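Local coordinates for uncharacterized protein (Bacteroides ovatus CL02T12C04, PDB 6PTM) that probably hydrolyses carrageenan chains or oligosaccharides from one end, as an exo-acting carrageenase of glycoside hydrolase family 42, at residues E53-I58 and T73-A78; N67-E72 and T543-N548; D118-E123 and W509-D514. All blocks are in the same frame, centred on the assembly; numbering follows the deposited sequence.

Contact 1: residues E53-I58 and T73-A78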
loop_
_atom_site.group_PDB
_atom_site.type_symbol
_atom_site.label_atom_id
_atom_site.label_comp_id
_atom_site.label_asym_id
_atom_site.label_seq_id
_atom_site.Cartn_x
_atom_site.Cartn_y
_atom_site.Cartn_z
ATOM N N GLU A 53 36.884 5.504 -9.327
ATOM C CA GLU A 53 36.908 6.987 -9.275
ATOM C C GLU A 53 35.964 7.429 -8.146
ATOM O O GLU A 53 36.411 8.192 -7.251
ATOM C CB GLU A 53 36.538 7.540 -10.649
ATOM C CG GLU A 53 36.890 9.012 -10.852
ATOM C CD GLU A 53 36.295 9.647 -12.095
ATOM O OE1 GLU A 53 36.111 8.937 -13.079
ATOM O OE2 GLU A 53 36.002 10.857 -12.068
ATOM N N LEU A 54 34.721 6.927 -8.141
ATOM C CA LEU A 54 33.749 7.262 -7.069
ATOM C C LEU A 54 34.298 6.852 -5.708
ATOM O O LEU A 54 34.141 7.643 -4.776
ATOM C CB LEU A 54 32.386 6.609 -7.299
ATOM C CG LEU A 54 31.353 7.014 -6.246
ATOM C CD1 LEU A 54 31.211 8.533 -6.169
ATOM C CD2 LEU A 54 30.008 6.354 -6.511
ATOM N N ARG A 55 34.939 5.681 -5.594
ATOM C CA ARG A 55 35.489 5.184 -4.303
ATOM C C ARG A 55 36.534 6.166 -3.753
ATOM O O ARG A 55 36.515 6.420 -2.537
ATOM C CB ARG A 55 36.127 3.794 -4.427
ATOM C CG ARG A 55 36.623 3.237 -3.103
ATOM C CD ARG A 55 37.333 1.901 -3.251
ATOM N NE ARG A 55 36.317 0.894 -3.569
ATOM C CZ ARG A 55 36.112 0.339 -4.758
ATOM N NH1 ARG A 55 36.907 0.615 -5.777
ATOM N NH2 ARG A 55 35.133 -0.545 -4.913
ATOM N N LYS A 56 37.415 6.713 -4.589
ATOM C CA LYS A 56 38.411 7.702 -4.098
ATOM C C LYS A 56 37.702 9.024 -3.765
ATOM O O LYS A 56 38.084 9.664 -2.794
ATOM C CB LYS A 56 39.509 7.935 -5.135
ATOM C CG LYS A 56 40.094 6.662 -5.720
ATOM C CD LYS A 56 41.582 6.694 -5.844
ATOM C CE LYS A 56 42.065 7.846 -6.695
ATOM N NZ LYS A 56 42.246 7.425 -8.101
ATOM N N LEU A 57 36.715 9.446 -4.548
ATOM C CA LEU A 57 36.027 10.745 -4.306
ATOM C C LEU A 57 35.294 10.661 -2.969
ATOM O O LEU A 57 35.323 11.632 -2.199
ATOM C CB LEU A 57 35.057 11.047 -5.452
ATOM C CG LEU A 57 34.449 12.446 -5.414
ATOM C CD1 LEU A 57 35.527 13.500 -5.628
ATOM C CD2 LEU A 57 33.372 12.574 -6.482
ATOM N N ILE A 58 34.707 9.505 -2.670
ATOM C CA ILE A 58 34.052 9.276 -1.358
ATOM C C ILE A 58 35.075 9.465 -0.232
ATOM O O ILE A 58 34.753 10.157 0.751
ATOM C CB ILE A 58 33.361 7.900 -1.308
ATOM C CG1 ILE A 58 32.076 7.936 -2.147
ATOM C CG2 ILE A 58 33.122 7.469 0.136
ATOM C CD1 ILE A 58 31.508 6.571 -2.433
ATOM N N THR A 73 26.103 4.085 -0.970
ATOM C CA THR A 73 24.977 3.197 -1.347
ATOM C C THR A 73 25.095 2.883 -2.836
ATOM O O THR A 73 24.967 1.700 -3.215
ATOM C CB THR A 73 23.621 3.813 -0.980
ATOM O OG1 THR A 73 23.602 3.982 0.439
ATOM C CG2 THR A 73 22.467 2.958 -1.445
ATOM N N ALA A 74 25.299 3.902 -3.666
ATOM C CA ALA A 74 25.483 3.744 -5.130
ATOM C C ALA A 74 26.720 2.871 -5.424
ATOM O O ALA A 74 26.646 1.997 -6.323
ATOM C CB ALA A 74 25.603 5.109 -5.788
ATOM N N LEU A 75 27.841 3.158 -4.760
ATOM C CA LEU A 75 29.110 2.395 -4.937
ATOM C C LEU A 75 28.835 0.924 -4.612
ATOM O O LEU A 75 29.248 0.054 -5.382
ATOM C CB LEU A 75 30.194 2.948 -4.008
ATOM C CG LEU A 75 31.551 2.260 -4.140
ATOM C CD1 LEU A 75 32.147 2.536 -5.508
ATOM C CD2 LEU A 75 32.523 2.720 -3.082
ATOM N N ARG A 76 28.196 0.638 -3.483
ATOM C CA ARG A 76 27.906 -0.757 -3.080
ATOM C C ARG A 76 26.992 -1.409 -4.118
ATOM O O ARG A 76 27.212 -2.591 -4.472
ATOM C CB ARG A 76 27.306 -0.836 -1.679
ATOM C CG ARG A 76 26.982 -2.258 -1.246
ATOM C CD ARG A 76 28.174 -3.200 -1.306
ATOM N NE ARG A 76 29.274 -2.717 -0.475
ATOM C CZ ARG A 76 29.311 -2.782 0.856
ATOM N NH1 ARG A 76 28.318 -3.304 1.562
ATOM N NH2 ARG A 76 30.366 -2.309 1.492
ATOM N N THR A 77 25.985 -0.685 -4.589
ATOM C CA THR A 77 25.098 -1.230 -5.627
ATOM C C THR A 77 25.941 -1.639 -6.837
ATOM O O THR A 77 25.698 -2.706 -7.449
ATOM C CB THR A 77 24.016 -0.235 -6.034
ATOM O OG1 THR A 77 23.270 0.188 -4.888
ATOM C CG2 THR A 77 23.098 -0.870 -7.049
ATOM N N ALA A 78 26.863 -0.776 -7.222
ATOM C CA ALA A 78 27.702 -0.969 -8.412
ATOM C C ALA A 78 28.567 -2.209 -8.181
ATOM O O ALA A 78 28.561 -3.110 -9.058
ATOM C CB ALA A 78 28.502 0.280 -8.668
#
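Leu75 reaches from helix 69-90 toward helix 44-63 and meets three side chains there: Leu54, Arg55 and Ile58. Its CG stands anti to the backbone N (chi1 -178°), which carries the branched end off its own helix and toward the neighbouring one. The CD2 methyl does most of the touching. It lies 4.0 Å from Arg55 CB and equally 4.0 Å from Ile58 CD1, so the same methyl touches both the root of the arginine and the end of the isoleucine. Leu54 closes in nearer the backbone of Leu75, its CD2 4.2 Å from Leu75 CB. These two helices follow one another in the chain and form an antiparallel helical hairpin; the short segments run at 152° to each other, with axes 10.3 Å apart at closest approach, and the contact is almost wholly apolar. Arg55 and Leu75 cross at about a right angle. The arginine leaves its helix extended through CG and CD, then bends at chi3 (-71°), which brings one guanidinium face over Leu75 CD1, near the rim of the group. Beyond this apolar stem, the guanidinium forms a salt bridge with Glu79, one turn further along the partner helix, and so roofs the leucine at the exposed border of the contact. Leu75 also packs on Ile51, one turn before Arg55 on helix 44-63. On the buried flank, Leu54 and Ala74 both rest on Ser131 of helix 109-139.

Contact 2: residues N67-E72 and T543-N548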
loop_
_atom_site.group_PDB
_atom_site.type_symbol
_atom_site.label_atom_id
_atom_site.label_comp_id
_atom_site.label_asym_id
_atom_site.label_seq_id
_atom_site.Cartn_x
_atom_site.Cartn_y
_atom_site.Cartn_z
ATOM N N ASN A 67 28.670 13.865 4.668
ATOM C CA ASN A 67 27.933 12.582 4.786
ATOM C C ASN A 67 27.811 11.946 3.390
ATOM O O ASN A 67 26.927 12.395 2.584
ATOM C CB ASN A 67 26.533 12.777 5.389
ATOM C CG ASN A 67 25.847 11.460 5.679
ATOM O OD1 ASN A 67 26.259 10.430 5.123
ATOM N ND2 ASN A 67 24.835 11.462 6.542
ATOM N N THR A 68 28.617 10.911 3.105
ATOM C CA THR A 68 28.680 10.252 1.774
ATOM C C THR A 68 27.782 9.005 1.747
ATOM O O THR A 68 28.019 8.128 0.898
ATOM C CB THR A 68 30.108 9.838 1.391
ATOM O OG1 THR A 68 30.674 9.105 2.473
ATOM C CG2 THR A 68 30.990 11.010 1.071
ATOM N N LEU A 69 26.787 8.894 2.622
ATOM C CA LEU A 69 25.891 7.702 2.635
ATOM C C LEU A 69 25.336 7.437 1.227
ATOM O O LEU A 69 25.342 6.278 0.782
ATOM C CB LEU A 69 24.765 7.886 3.656
ATOM C CG LEU A 69 23.717 6.784 3.694
ATOM C CD1 LEU A 69 24.344 5.430 4.070
ATOM C CD2 LEU A 69 22.622 7.155 4.687
ATOM N N LYS A 70 24.872 8.472 0.538
ATOM C CA LYS A 70 24.184 8.300 -0.765
ATOM C C LYS A 70 25.159 7.639 -1.757
ATOM O O LYS A 70 24.801 6.627 -2.323
ATOM C CB LYS A 70 23.686 9.668 -1.210
ATOM C CG LYS A 70 22.916 9.685 -2.507
ATOM C CD LYS A 70 22.345 11.052 -2.786
ATOM C CE LYS A 70 21.701 11.098 -4.151
ATOM N NZ LYS A 70 20.975 12.366 -4.353
ATOM N N GLU A 71 26.367 8.188 -1.897
ATOM C CA GLU A 71 27.392 7.707 -2.859
ATOM C C GLU A 71 27.896 6.322 -2.433
ATOM O O GLU A 71 28.127 5.469 -3.329
ATOM C CB GLU A 71 28.497 8.741 -3.014
ATOM C CG GLU A 71 28.060 9.995 -3.756
ATOM C CD GLU A 71 27.352 11.008 -2.871
ATOM O OE1 GLU A 71 27.460 10.883 -1.624
ATOM O OE2 GLU A 71 26.694 11.918 -3.433
ATOM N N GLU A 72 28.063 6.073 -1.140
ATOM C CA GLU A 72 28.443 4.720 -0.653
ATOM C C GLU A 72 27.376 3.692 -1.016
ATOM O O GLU A 72 27.734 2.524 -1.315
ATOM C CB GLU A 72 28.633 4.697 0.857
ATOM C CG GLU A 72 29.869 5.446 1.311
ATOM C CD GLU A 72 29.878 5.582 2.821
ATOM O OE1 GLU A 72 29.542 4.588 3.471
ATOM O OE2 GLU A 72 30.099 6.674 3.325
ATOM N N THR A 543 16.088 7.505 -2.470
ATOM C CA THR A 543 14.805 8.143 -2.083
ATOM C C THR A 543 14.630 8.107 -0.548
ATOM O O THR A 543 14.323 9.141 0.054
ATOM C CB THR A 543 13.663 7.533 -2.887
ATOM O OG1 THR A 543 13.992 7.624 -4.286
ATOM C CG2 THR A 543 12.371 8.252 -2.620
ATOM N N MET A 544 14.854 6.975 0.100
ATOM C CA MET A 544 14.754 6.887 1.582
ATOM C C MET A 544 15.692 7.930 2.212
ATOM O O MET A 544 15.297 8.626 3.193
ATOM C CB MET A 544 15.085 5.474 2.073
ATOM C CG MET A 544 14.121 4.405 1.586
ATOM S SD MET A 544 12.406 4.706 2.113
ATOM C CE MET A 544 11.545 4.701 0.544
ATOM N N ILE A 545 16.904 8.057 1.673
ATOM C CA ILE A 545 17.889 9.027 2.222
ATOM C C ILE A 545 17.302 10.433 2.161
ATOM O O ILE A 545 17.456 11.184 3.152
ATOM C CB ILE A 545 19.214 8.952 1.457
ATOM C CG1 ILE A 545 19.986 7.695 1.858
ATOM C CG2 ILE A 545 19.975 10.264 1.659
ATOM C CD1 ILE A 545 21.195 7.396 0.996
ATOM N N ASP A 546 16.715 10.808 1.024
ATOM C CA ASP A 546 16.127 12.162 0.910
ATOM C C ASP A 546 14.899 12.279 1.818
ATOM O O ASP A 546 14.779 13.294 2.544
ATOM C CB ASP A 546 15.798 12.550 -0.524
ATOM C CG ASP A 546 17.029 12.894 -1.342
ATOM O OD1 ASP A 546 18.048 13.289 -0.744
ATOM O OD2 ASP A 546 16.959 12.717 -2.555
ATOM N N LEU A 547 13.998 11.296 1.810
ATOM C CA LEU A 547 12.815 11.367 2.703
ATOM C C LEU A 547 13.271 11.475 4.176
ATOM O O LEU A 547 12.726 12.284 4.921
ATOM C CB LEU A 547 11.948 10.127 2.479
ATOM C CG LEU A 547 11.223 10.002 1.150
ATOM C CD1 LEU A 547 10.778 8.565 0.978
ATOM C CD2 LEU A 547 10.037 10.938 1.114
ATOM N N ASN A 548 14.240 10.673 4.609
ATOM C CA ASN A 548 14.781 10.794 5.990
ATOM C C ASN A 548 15.216 12.239 6.263
ATOM O O ASN A 548 14.962 12.733 7.365
ATOM C CB ASN A 548 15.895 9.783 6.259
ATOM C CG ASN A 548 15.364 8.373 6.392
ATOM O OD1 ASN A 548 14.149 8.170 6.511
ATOM N ND2 ASN A 548 16.260 7.397 6.309
HETATM O O HOH W 1 20.283 13.609 -2.160
#
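Helix 534-549 follows strand 503-506 and is consistent with the last helix of the family 42 (beta/alpha)8 barrel; the N-terminal turn of helix 69-90 packs on its outside, with Leu69 and Lys70 meeting Ile545. Ile545 is the projecting residue: its CD1 methyl comes 3.6 Å from Lys70 CA and 3.7 Å from Leu69 CG, entering between the two consecutive residues close to the backbone. Its CG1 arm lies beside the backbone N and runs out extended (chi2 170°), which lets the methyl reach that far. Leu69 answers with CD2, 3.9 Å from Ile545 CG1, the two side chains meeting at a slant. Lys70 lends its CB to the same methyl and then stretches past the isoleucine fully extended, carrying its ammonium toward Asp546. NZ remains 4.4 Å from Asp546 OD2, too far for direct pairing. One water spans the gap, accepting from Lys70 NZ at 2.6 Å and donating to Asp546 OD1 at 2.7 Å. Each charge has a direct mate as well, Lys70 in Glu134 and Asp546 in Arg490. The start of the helix is shaped by an Asx turn, in which Asn67 OD1 takes the backbone N-H of Leu69 at 3.0 Å. Thr68, at the N-cap position, turns its hydroxyl to Glu72, where OG1 donates to the anti lone pair of OE2 at 2.6 Å. Behind this turn Thr68 rests on Ile58 and Ala61 of helix 44-63, whereas the far flank of helix 534-549 lies against helix 486-498 and, through Met544 and Leu547, against Phe171 of strand 168-175.

Contact 3: residues D118-E123 and W509-D514; sequences DFERQE and WCRRED
Glu120 of helix 109-139 reaches across to Arg511, and a buried salt bridge joins the N-terminal helices to the loop after strand 503-506, the last strand of what is consistent with the family's (beta/alpha)8 barrel. Two residues earlier, Asp118 serves its own helix: its OD1 accepts from Arg121 NH1 at 3.2 Å, lying in the guanidinium plane although the donor is well out of the carboxylate plane. Phe119 is covered on one face by Glu123 CG, near the ring's rim. Glu120 itself has CG anti to the carbonyl carbon (chi1 -68°) and an extended chain, which delivers the carboxylate to the loop. Arg511 comes from the opposite direction, bent at chi2 (-89°), and the carboxylate and guanidinium planes are twisted 21° apart. Arg511 NH2 also pairs with Asp88, while its NE is held by Asn531 O and its NH1 by Gly515 O, so the guanidinium is gripped on all three nitrogens. With an alanine at Glu120, Arg511 NH2 would probably keep Asp88 as a carboxylate partner but lose its tie to helix 109-139. Next along, Arg121 adds a second salt bridge, through NH2 to Glu89, and Glu123 pairs with Arg535 at the start of helix 534-549. The bridge across the contact is made by one oxygen: Glu120 OE2 lies 2.9 Å from Arg511 NH2, at the guanidinium's edge and near its plane.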
loop_
_atom_site.group_PDB
_atom_site.type_symbol
_atom_site.label_atom_id
_atom_site.label_comp_id
_atom_site.label_asym_id
_atom_site.label_seq_id
_atom_site.Cartn_x
_atom_site.Cartn_y
_atom_site.Cartn_z
ATOM N N ASP A 118 26.220 -5.978 -20.485
ATOM C CA ASP A 118 26.674 -4.599 -20.800
ATOM C C ASP A 118 25.589 -3.571 -20.458
ATOM O O ASP A 118 25.964 -2.410 -20.260
ATOM C CB ASP A 118 27.161 -4.463 -22.237
ATOM C CG ASP A 118 28.564 -5.033 -22.392
ATOM O OD1 ASP A 118 29.249 -5.309 -21.356
ATOM O OD2 ASP A 118 28.944 -5.202 -23.528
ATOM N N PHE A 119 24.312 -3.945 -20.445
ATOM C CA PHE A 119 23.230 -3.018 -20.031
ATOM C C PHE A 119 23.456 -2.696 -18.545
ATOM O O PHE A 119 23.543 -1.507 -18.139
ATOM C CB PHE A 119 21.846 -3.608 -20.317
ATOM C CG PHE A 119 20.759 -2.884 -19.568
ATOM C CD1 PHE A 119 20.357 -1.626 -19.980
ATOM C CD2 PHE A 119 20.229 -3.409 -18.389
ATOM C CE1 PHE A 119 19.388 -0.921 -19.261
ATOM C CE2 PHE A 119 19.271 -2.710 -17.672
ATOM C CZ PHE A 119 18.859 -1.464 -18.104
ATOM N N GLU A 120 23.696 -3.738 -17.755
ATOM C CA GLU A 120 23.971 -3.595 -16.315
ATOM C C GLU A 120 25.238 -2.762 -16.124
ATOM O O GLU A 120 25.201 -1.884 -15.247
ATOM C CB GLU A 120 24.041 -4.950 -15.634
ATOM C CG GLU A 120 22.682 -5.607 -15.610
ATOM C CD GLU A 120 22.754 -7.047 -15.153
ATOM O OE1 GLU A 120 23.578 -7.789 -15.739
ATOM O OE2 GLU A 120 21.984 -7.423 -14.208
ATOM N N ARG A 121 26.292 -2.991 -16.912
ATOM C CA ARG A 121 27.532 -2.204 -16.741
ATOM C C ARG A 121 27.264 -0.751 -17.160
ATOM O O ARG A 121 27.799 0.165 -16.507
ATOM C CB ARG A 121 28.678 -2.887 -17.493
ATOM C CG ARG A 121 29.144 -4.173 -16.843
ATOM C CD ARG A 121 29.824 -5.088 -17.861
ATOM N NE ARG A 121 30.219 -6.352 -17.277
ATOM C CZ ARG A 121 30.319 -7.492 -17.942
ATOM N NH1 ARG A 121 30.044 -7.539 -19.224
ATOM N NH2 ARG A 121 30.643 -8.595 -17.301
ATOM N N GLN A 122 26.452 -0.539 -18.194
ATOM C CA GLN A 122 26.170 0.828 -18.674
ATOM C C GLN A 122 25.343 1.557 -17.609
ATOM O O GLN A 122 25.592 2.782 -17.393
ATOM C CB GLN A 122 25.493 0.822 -20.044
ATOM C CG GLN A 122 25.319 2.227 -20.598
ATOM C CD GLN A 122 26.631 2.956 -20.807
ATOM O OE1 GLN A 122 27.650 2.383 -21.195
ATOM N NE2 GLN A 122 26.610 4.250 -20.571
ATOM N N GLU A 123 24.391 0.857 -16.972
ATOM C CA GLU A 123 23.597 1.437 -15.860
ATOM C C GLU A 123 24.561 1.820 -14.736
ATOM O O GLU A 123 24.393 2.885 -14.181
ATOM C CB GLU A 123 22.523 0.460 -15.397
ATOM C CG GLU A 123 21.431 0.311 -16.425
ATOM C CD GLU A 123 20.599 1.559 -16.591
ATOM O OE1 GLU A 123 19.884 1.927 -15.620
ATOM O OE2 GLU A 123 20.648 2.149 -17.696
ATOM N N TRP A 509 14.379 -9.400 -4.310
ATOM C CA TRP A 509 15.834 -9.639 -4.472
ATOM C C TRP A 509 16.054 -11.144 -4.560
ATOM O O TRP A 509 16.438 -11.775 -3.556
ATOM C CB TRP A 509 16.622 -8.991 -3.348
ATOM C CG TRP A 509 18.107 -8.910 -3.561
ATOM C CD1 TRP A 509 18.994 -9.925 -3.794
ATOM C CD2 TRP A 509 18.891 -7.707 -3.455
ATOM N NE1 TRP A 509 20.276 -9.433 -3.851
ATOM C CE2 TRP A 509 20.246 -8.081 -3.635
ATOM C CE3 TRP A 509 18.570 -6.359 -3.219
ATOM C CZ2 TRP A 509 21.276 -7.144 -3.590
ATOM C CZ3 TRP A 509 19.592 -5.436 -3.180
ATOM C CH2 TRP A 509 20.922 -5.830 -3.358
ATOM N N CYS A 510 15.743 -11.681 -5.731
ATOM C CA CYS A 510 15.795 -13.133 -6.011
ATOM C C CYS A 510 17.233 -13.552 -6.351
ATOM O O CYS A 510 17.484 -14.756 -6.309
ATOM C CB CYS A 510 14.839 -13.497 -7.138
ATOM S SG CYS A 510 14.468 -15.266 -7.164
ATOM N N ARG A 511 18.129 -12.605 -6.670
ATOM C CA ARG A 511 19.585 -12.857 -6.868
ATOM C C ARG A 511 20.199 -13.507 -5.625
ATOM O O ARG A 511 19.980 -13.013 -4.503
ATOM C CB ARG A 511 20.325 -11.544 -7.127
ATOM C CG ARG A 511 20.075 -10.950 -8.503
ATOM C CD ARG A 511 21.081 -11.462 -9.543
ATOM N NE ARG A 511 21.052 -10.597 -10.719
ATOM C CZ ARG A 511 21.742 -10.791 -11.841
ATOM N NH1 ARG A 511 22.528 -11.844 -11.969
ATOM N NH2 ARG A 511 21.687 -9.884 -12.799
ATOM N N ARG A 512 20.983 -14.562 -5.821
ATOM C CA ARG A 512 21.807 -15.161 -4.744
ATOM C C ARG A 512 23.129 -14.391 -4.729
ATOM O O ARG A 512 23.379 -13.593 -5.691
ATOM C CB ARG A 512 21.995 -16.678 -4.942
ATOM C CG ARG A 512 20.710 -17.497 -5.031
ATOM C CD ARG A 512 19.773 -17.388 -3.820
ATOM N NE ARG A 512 18.961 -16.163 -3.775
ATOM C CZ ARG A 512 18.234 -15.715 -2.733
ATOM N NH1 ARG A 512 18.163 -16.414 -1.606
ATOM N NH2 ARG A 512 17.590 -14.551 -2.835
ATOM N N GLU A 513 23.957 -14.615 -3.703
ATOM C CA GLU A 513 25.260 -13.909 -3.569
ATOM C C GLU A 513 26.118 -14.132 -4.828
ATOM O O GLU A 513 26.806 -13.167 -5.257
ATOM C CB GLU A 513 25.985 -14.362 -2.301
ATOM C CG GLU A 513 27.148 -13.453 -1.914
ATOM C CD GLU A 513 27.956 -13.919 -0.713
ATOM O OE1 GLU A 513 27.525 -14.870 -0.039
ATOM O OE2 GLU A 513 29.004 -13.320 -0.451
ATOM N N ASP A 514 26.036 -15.319 -5.448
ATOM C CA ASP A 514 26.881 -15.697 -6.624
ATOM C C ASP A 514 26.349 -15.069 -7.935
ATOM O O ASP A 514 27.097 -15.103 -8.963
ATOM C CB ASP A 514 27.109 -17.221 -6.688
ATOM C CG ASP A 514 25.933 -18.081 -7.119
ATOM O OD1 ASP A 514 24.864 -17.540 -7.451
ATOM O OD2 ASP A 514 26.087 -19.299 -7.087
#

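Overall arrangement
All three contacts lie on one side of the chain's centre, and helix 69-90 connects them. Contacts 1 and 2 both use it; their centres are 13 Å apart, and they touch where Ile58 CD1 of contact 1 packs 3.6 Å from Glu71 C of contact 2. Contact 3 stands apart, its nearest atoms about 7 Å from contact 1 and about 11 Å from contact 2, yet the same helix also lines it near its C-terminal end. Both segments of contact 3 fall within the chain between those of contact 2. Its loop 509-514 follows the C-terminal end of strand 503-506, the side where barrel enzymes of this kind hold their active site, which is without substrate in this apo structure.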